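Local coordinates for leucyl aminopeptidase (Trypanosoma brucei brucei, PDB 5NTD), which probably removes N-terminal amino acids, leucine among them, from peptides as a metal-dependent M17 aminopeptidase, and here binds the inhibitor bestatin, at residues 402-406 against 471-475; 415-421 against 489-495. All coordinates share one frame; numbering follows the deposited sequence.

How the contacts relate
Both contacts are buried in the catalytic domain, their centres 12 Å apart, and they draw on neighbouring elements: helix 404-410 is followed in the chain by strand 415-419, and helix 471-480 by strand 490-495. Contact 1 lies at the bestatin pocket, where a loop and helix start meet a second helix mainly through methyl groups set against one another and against backbone. Contact 2 belongs to the central sheet and is held by paired backbones, with apolar side chains on one face and polar ones on the other. Asp495 joins them: its OD2 lies 2.6 Å from Thr403 OG1 and its OD1 3.1 Å from Leu402 N, both probable hydrogen bonds. Each contact also reaches a second subunit.

Contact 1. Residues 402-406 against 471-475; sequences LTGAQ and GVSCA. With BES (2-(3-amino-2-hydroxy-4-phenyl-butyrylamino)-4-methyl-pentanoic acid), chain B.
Leu402, Thr403 and Ala405 meet the first turn of helix 471-480 through small apolar groups. The methyl of Ala475 is shared: Leu402 CD2 reaches its CB at 3.7 Å, and Thr403 CG2 touches the same CB at 3.8 Å. One turn earlier, Val472 CG2 lies 3.8 Å from Ala405 CB and also rests on the start of the other helix, 3.5 Å from Gln406 N. That branch comes to the backbone because it stands anti to the carbonyl carbon of Val472 while CG1 takes the place anti to N (chi1 -173°). The Thr403 and Val472 side chains cross at about a right angle. Gly471, without a side chain, lets its backbone come close to Ala405 CB.

In the M17 catalytic domain, residues 402-404 line the bestatin pocket, consistent with a place where peptide substrates bind. Gly404 N donates to BES O4, an oxygen of the inhibitor's terminal carboxylate, at 3.1 Å and 158°, while Leu402 O lies against its C6.

Thr403 is the N-cap of helix 404-410: its OG1 accepts a weak bond from Gln406 N (3.0 Å, 130°). The same hydroxyl also meets the Asp495 carboxylate, so it ties the helix start to strand 490-495. Ala405 also packs on Ile408 of a second subunit.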
loop_
_atom_site.group_PDB
_atom_site.type_symbol
_atom_site.label_atom_id
_atom_site.label_comp_id
_atom_site.label_asym_id
_atom_site.label_seq_id
_atom_site.Cartn_x
_atom_site.Cartn_y
_atom_site.Cartn_z
ATOM N N LEU G 402 4.381 -20.321 13.767
ATOM C CA LEU G 402 3.792 -20.668 12.483
ATOM C C LEU G 402 2.980 -19.557 11.779
ATOM O O LEU G 402 3.063 -19.455 10.567
ATOM C CB LEU G 402 2.955 -21.959 12.566
ATOM C CG LEU G 402 2.698 -22.656 11.224
ATOM C CD1 LEU G 402 3.994 -23.022 10.508
ATOM C CD2 LEU G 402 1.855 -23.890 11.427
ATOM N N THR G 403 2.169 -18.816 12.516
ATOM C CA THR G 403 1.252 -17.867 11.895
ATOM C C THR G 403 1.198 -16.553 12.627
ATOM O O THR G 403 1.159 -16.522 13.855
ATOM C CB THR G 403 -0.201 -18.406 11.791
ATOM O OG1 THR G 403 -0.760 -18.562 13.097
ATOM C CG2 THR G 403 -0.280 -19.741 11.070
ATOM N N GLY G 404 1.082 -15.467 11.863
ATOM C CA GLY G 404 0.682 -14.172 12.407
ATOM C C GLY G 404 -0.732 -14.211 13.009
ATOM O O GLY G 404 -1.027 -13.561 14.008
ATOM N N ALA G 405 -1.586 -15.032 12.439
ATOM C CA ALA G 405 -2.927 -15.281 12.989
ATOM C C ALA G 405 -2.917 -15.694 14.477
ATOM O O ALA G 405 -3.821 -15.365 15.222
ATOM C CB ALA G 405 -3.654 -16.360 12.167
ATOM N N GLN G 406 -1.878 -16.416 14.888
ATOM C CA GLN G 406 -1.776 -16.875 16.267
ATOM C C GLN G 406 -1.831 -15.707 17.233
ATOM O O GLN G 406 -2.546 -15.728 18.225
ATOM C CB GLN G 406 -0.498 -17.673 16.475
ATOM C CG GLN G 406 -0.326 -18.200 17.885
ATOM C CD GLN G 406 0.401 -17.244 18.794
ATOM O OE1 GLN G 406 1.545 -16.862 18.540
ATOM N NE2 GLN G 406 -0.294 -16.771 19.820
ATOM N N GLY G 471 -7.329 -19.196 10.608
ATOM C CA GLY G 471 -5.988 -19.321 10.049
ATOM C C GLY G 471 -5.010 -20.148 10.874
ATOM O O GLY G 471 -4.158 -20.818 10.339
ATOM N N VAL G 472 -5.109 -20.052 12.181
ATOM C CA VAL G 472 -4.222 -20.832 13.057
ATOM C C VAL G 472 -4.574 -22.309 12.835
ATOM O O VAL G 472 -3.714 -23.154 12.721
ATOM C CB VAL G 472 -4.379 -20.498 14.536
ATOM C CG1 VAL G 472 -3.299 -21.220 15.336
ATOM C CG2 VAL G 472 -4.278 -19.007 14.795
ATOM N N SER G 473 -5.876 -22.564 12.793
ATOM C CA SER G 473 -6.412 -23.905 12.681
ATOM C C SER G 473 -6.055 -24.546 11.346
ATOM O O SER G 473 -5.609 -25.692 11.271
ATOM C CB SER G 473 -7.915 -23.892 12.874
ATOM O OG SER G 473 -8.281 -23.262 14.100
ATOM N N CYS G 474 -6.268 -23.798 10.289
ATOM C CA CYS G 474 -6.001 -24.294 8.920
ATOM C C CYS G 474 -4.528 -24.666 8.717
ATOM O O CYS G 474 -4.226 -25.665 8.084
ATOM C CB CYS G 474 -6.433 -23.278 7.854
ATOM S SG CYS G 474 -8.222 -23.236 7.624
ATOM N N ALA G 475 -3.622 -23.885 9.272
ATOM C CA ALA G 475 -2.183 -24.235 9.195
ATOM C C ALA G 475 -1.914 -25.573 9.903
ATOM O O ALA G 475 -1.161 -26.414 9.435
ATOM C CB ALA G 475 -1.317 -23.148 9.772
HETATM N N2 BES B . 7.318 -17.602 10.409
HETATM C C1 BES B . 6.112 -16.930 9.929
HETATM C C6 BES B . 5.052 -16.703 11.035
HETATM C C7 BES B . 5.226 -15.511 11.935
HETATM C C8 BES B . 6.044 -15.576 13.054
HETATM C C12 BES B . 4.526 -14.335 11.696
HETATM C C9 BES B . 6.195 -14.475 13.893
HETATM C C11 BES B . 4.679 -13.222 12.537
HETATM C C10 BES B . 5.518 -13.286 13.633
HETATM C C2 BES B . 5.563 -17.798 8.776
HETATM O O2 BES B . 6.586 -18.542 8.046
HETATM C C3 BES B . 4.895 -16.882 7.793
HETATM O O3 BES B . 5.668 -16.429 6.916
HETATM N N1 BES B . 3.574 -16.744 7.985
HETATM C C4 BES B . 2.694 -15.939 7.191
HETATM C C13 BES B . 2.070 -16.736 6.052
HETATM C C14 BES B . 1.435 -15.888 4.950
HETATM C C15 BES B . 2.239 -14.702 4.433
HETATM C C16 BES B . 1.152 -16.758 3.750
HETATM C C5 BES B . 1.573 -15.404 8.015
HETATM O O1 BES B . 1.228 -14.240 7.814
HETATM O O4 BES B . 1.019 -16.125 8.850
#

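Contact 2. Residues 415-421 against 489-495; sequences AGLYVNE and GAHIHVD
Leu417 and Val494 run alongside each other on one face of the sheet, with Leu417 CD2 3.8 Å from Val494 CG2. They face each other as a non-hydrogen-bonded pair of two antiparallel strands, 415-419 and 490-495, in the mixed sheet of the catalytic domain. Val419 and Ile492 make the next pair on this face, CG1 against CG1, and Ala415 CB closes the row on Val494 CG1. Helix 422-435 packs over this apolar face, Met428 and Leu429 touching Leu417.

Between the strands, Gly416 with Asp495 and Tyr418 with His493 are hydrogen-bonded pairs, each joined in both directions. The straightest of these bonds runs from Asp495 N to Gly416 O (2.8 Å, 171°).

The other face is aromatic and polar, and helix 471-480 lies against it. Tyr418 CB meets the edge of the His493 ring in its plane, 3.8 Å from CD2. His493 CG stands anti to its own backbone N (chi1 166°), which carries the imidazole out over this face, and its ND1 is hydrogen-bonded to Asp398 OD1. His491 NE2 bonds OD2 of the same carboxylate, so one aspartate holds both histidines.

Past the end of strand 415-419, Asn420 extends the bonding. Its N donates to His491 O, and its side-chain oxygen takes the bond that a main-chain carbonyl would take in a regular pair. Asn420 ND2 gives a bond to Gly489 O at 3.2 Å, with Gly489 O in the plane of the Asn420 amide. His491 N donates to Asn420 OD1 at 2.8 Å from 46° above the carbonyl plane, along a nearly straight N-H...O line.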
loop_
_atom_site.group_PDB
_atom_site.type_symbol
_atom_site.label_atom_id
_atom_site.label_comp_id
_atom_site.label_asym_id
_atom_site.label_seq_id
_atom_site.Cartn_x
_atom_site.Cartn_y
_atom_site.Cartn_z
ATOM N N ALA G 415 0.287 -19.601 23.621
ATOM C CA ALA G 415 0.460 -20.360 22.404
ATOM C C ALA G 415 -0.868 -20.991 22.018
ATOM O O ALA G 415 -1.643 -21.438 22.861
ATOM C CB ALA G 415 1.504 -21.435 22.584
ATOM N N GLY G 416 -1.123 -21.041 20.734
ATOM C CA GLY G 416 -2.369 -21.630 20.232
ATOM C C GLY G 416 -2.240 -23.142 20.093
ATOM O O GLY G 416 -1.260 -23.626 19.554
ATOM N N LEU G 417 -3.259 -23.849 20.534
ATOM C CA LEU G 417 -3.319 -25.304 20.394
ATOM C C LEU G 417 -4.376 -25.796 19.405
ATOM O O LEU G 417 -5.560 -25.542 19.571
ATOM C CB LEU G 417 -3.591 -25.971 21.744
ATOM C CG LEU G 417 -2.627 -25.661 22.885
ATOM C CD1 LEU G 417 -3.031 -26.460 24.121
ATOM C CD2 LEU G 417 -1.191 -25.960 22.501
ATOM N N TYR G 418 -3.922 -26.571 18.430
ATOM C CA TYR G 418 -4.811 -27.276 17.507
ATOM C C TYR G 418 -4.598 -28.769 17.769
ATOM O O TYR G 418 -3.518 -29.299 17.480
ATOM C CB TYR G 418 -4.459 -26.908 16.059
ATOM C CG TYR G 418 -5.241 -27.616 14.987
ATOM C CD1 TYR G 418 -6.486 -27.110 14.558
ATOM C CD2 TYR G 418 -4.731 -28.750 14.343
ATOM C CE1 TYR G 418 -7.210 -27.753 13.563
ATOM C CE2 TYR G 418 -5.462 -29.405 13.353
ATOM C CZ TYR G 418 -6.682 -28.895 12.958
ATOM O OH TYR G 418 -7.405 -29.522 11.960
ATOM N N VAL G 419 -5.605 -29.417 18.300
ATOM C CA VAL G 419 -5.454 -30.745 18.854
ATOM C C VAL G 419 -6.590 -31.678 18.437
ATOM O O VAL G 419 -7.755 -31.327 18.554
ATOM C CB VAL G 419 -5.401 -30.697 20.392
ATOM C CG1 VAL G 419 -4.868 -32.013 20.970
ATOM C CG2 VAL G 419 -4.500 -29.561 20.859
ATOM N N ASN G 420 -6.235 -32.875 18.004
ATOM C CA ASN G 420 -7.260 -33.827 17.517
ATOM C C ASN G 420 -8.048 -34.587 18.594
ATOM O O ASN G 420 -9.011 -35.236 18.296
ATOM C CB ASN G 420 -6.671 -34.821 16.531
ATOM C CG ASN G 420 -5.761 -35.798 17.191
ATOM O OD1 ASN G 420 -5.309 -35.588 18.318
ATOM N ND2 ASN G 420 -5.465 -36.855 16.507
ATOM N N GLU G 421 -7.647 -34.457 19.837
ATOM C CA GLU G 421 -8.323 -35.139 20.990
ATOM C C GLU G 421 -8.483 -34.193 22.162
ATOM O O GLU G 421 -7.548 -33.502 22.496
ATOM C CB GLU G 421 -7.517 -36.324 21.456
ATOM C CG GLU G 421 -7.481 -37.436 20.427
ATOM C CD GLU G 421 -6.753 -38.677 20.897
ATOM O OE1 GLU G 421 -6.247 -38.687 22.053
ATOM O OE2 GLU G 421 -6.702 -39.651 20.089
ATOM N N GLY G 489 -2.822 -41.922 17.142
ATOM C CA GLY G 489 -2.777 -41.311 18.482
ATOM C C GLY G 489 -3.166 -39.860 18.509
ATOM O O GLY G 489 -3.800 -39.336 17.597
ATOM N N ALA G 490 -2.708 -39.177 19.541
ATOM C CA ALA G 490 -3.043 -37.781 19.763
ATOM C C ALA G 490 -2.027 -36.902 19.067
ATOM O O ALA G 490 -0.834 -37.124 19.134
ATOM C CB ALA G 490 -3.095 -37.466 21.247
ATOM N N HIS G 491 -2.525 -35.872 18.417
ATOM C CA HIS G 491 -1.645 -34.884 17.760
ATOM C C HIS G 491 -1.898 -33.487 18.317
ATOM O O HIS G 491 -3.014 -32.994 18.275
ATOM C CB HIS G 491 -1.852 -34.867 16.262
ATOM C CG HIS G 491 -1.097 -33.777 15.584
ATOM N ND1 HIS G 491 -1.672 -32.922 14.684
ATOM C CD2 HIS G 491 0.194 -33.376 15.710
ATOM C CE1 HIS G 491 -0.772 -32.041 14.284
ATOM N NE2 HIS G 491 0.364 -32.287 14.899
ATOM N N ILE G 492 -0.851 -32.907 18.870
ATOM C CA ILE G 492 -0.899 -31.593 19.462
ATOM C C ILE G 492 -0.037 -30.630 18.645
ATOM O O ILE G 492 1.175 -30.764 18.609
ATOM C CB ILE G 492 -0.366 -31.572 20.897
ATOM C CG1 ILE G 492 -1.154 -32.559 21.784
ATOM C CG2 ILE G 492 -0.481 -30.158 21.482
ATOM C CD1 ILE G 492 -0.524 -32.808 23.139
ATOM N N HIS G 493 -0.698 -29.679 17.991
ATOM C CA HIS G 493 -0.014 -28.643 17.244
ATOM C C HIS G 493 0.025 -27.378 18.087
ATOM O O HIS G 493 -0.998 -26.870 18.499
ATOM C CB HIS G 493 -0.700 -28.393 15.910
ATOM C CG HIS G 493 -0.255 -27.126 15.235
ATOM N ND1 HIS G 493 1.047 -26.904 14.849
ATOM C CD2 HIS G 493 -0.930 -25.995 14.937
ATOM C CE1 HIS G 493 1.156 -25.697 14.336
ATOM N NE2 HIS G 493 -0.037 -25.132 14.360
ATOM N N VAL G 494 1.218 -26.917 18.351
ATOM C CA VAL G 494 1.469 -25.725 19.183
ATOM C C VAL G 494 2.025 -24.574 18.322
ATOM O O VAL G 494 3.139 -24.633 17.815
ATOM C CB VAL G 494 2.464 -25.989 20.319
ATOM C CG1 VAL G 494 2.545 -24.803 21.269
ATOM C CG2 VAL G 494 2.064 -27.221 21.087
ATOM N N ASP G 495 1.203 -23.555 18.141
ATOM C CA ASP G 495 1.585 -22.372 17.371
ATOM C C ASP G 495 2.052 -21.363 18.394
ATOM O O ASP G 495 1.260 -20.800 19.148
ATOM C CB ASP G 495 0.424 -21.827 16.541
ATOM C CG ASP G 495 0.878 -20.799 15.494
ATOM O OD1 ASP G 495 1.936 -20.166 15.689
ATOM O OD2 ASP G 495 0.150 -20.616 14.490
#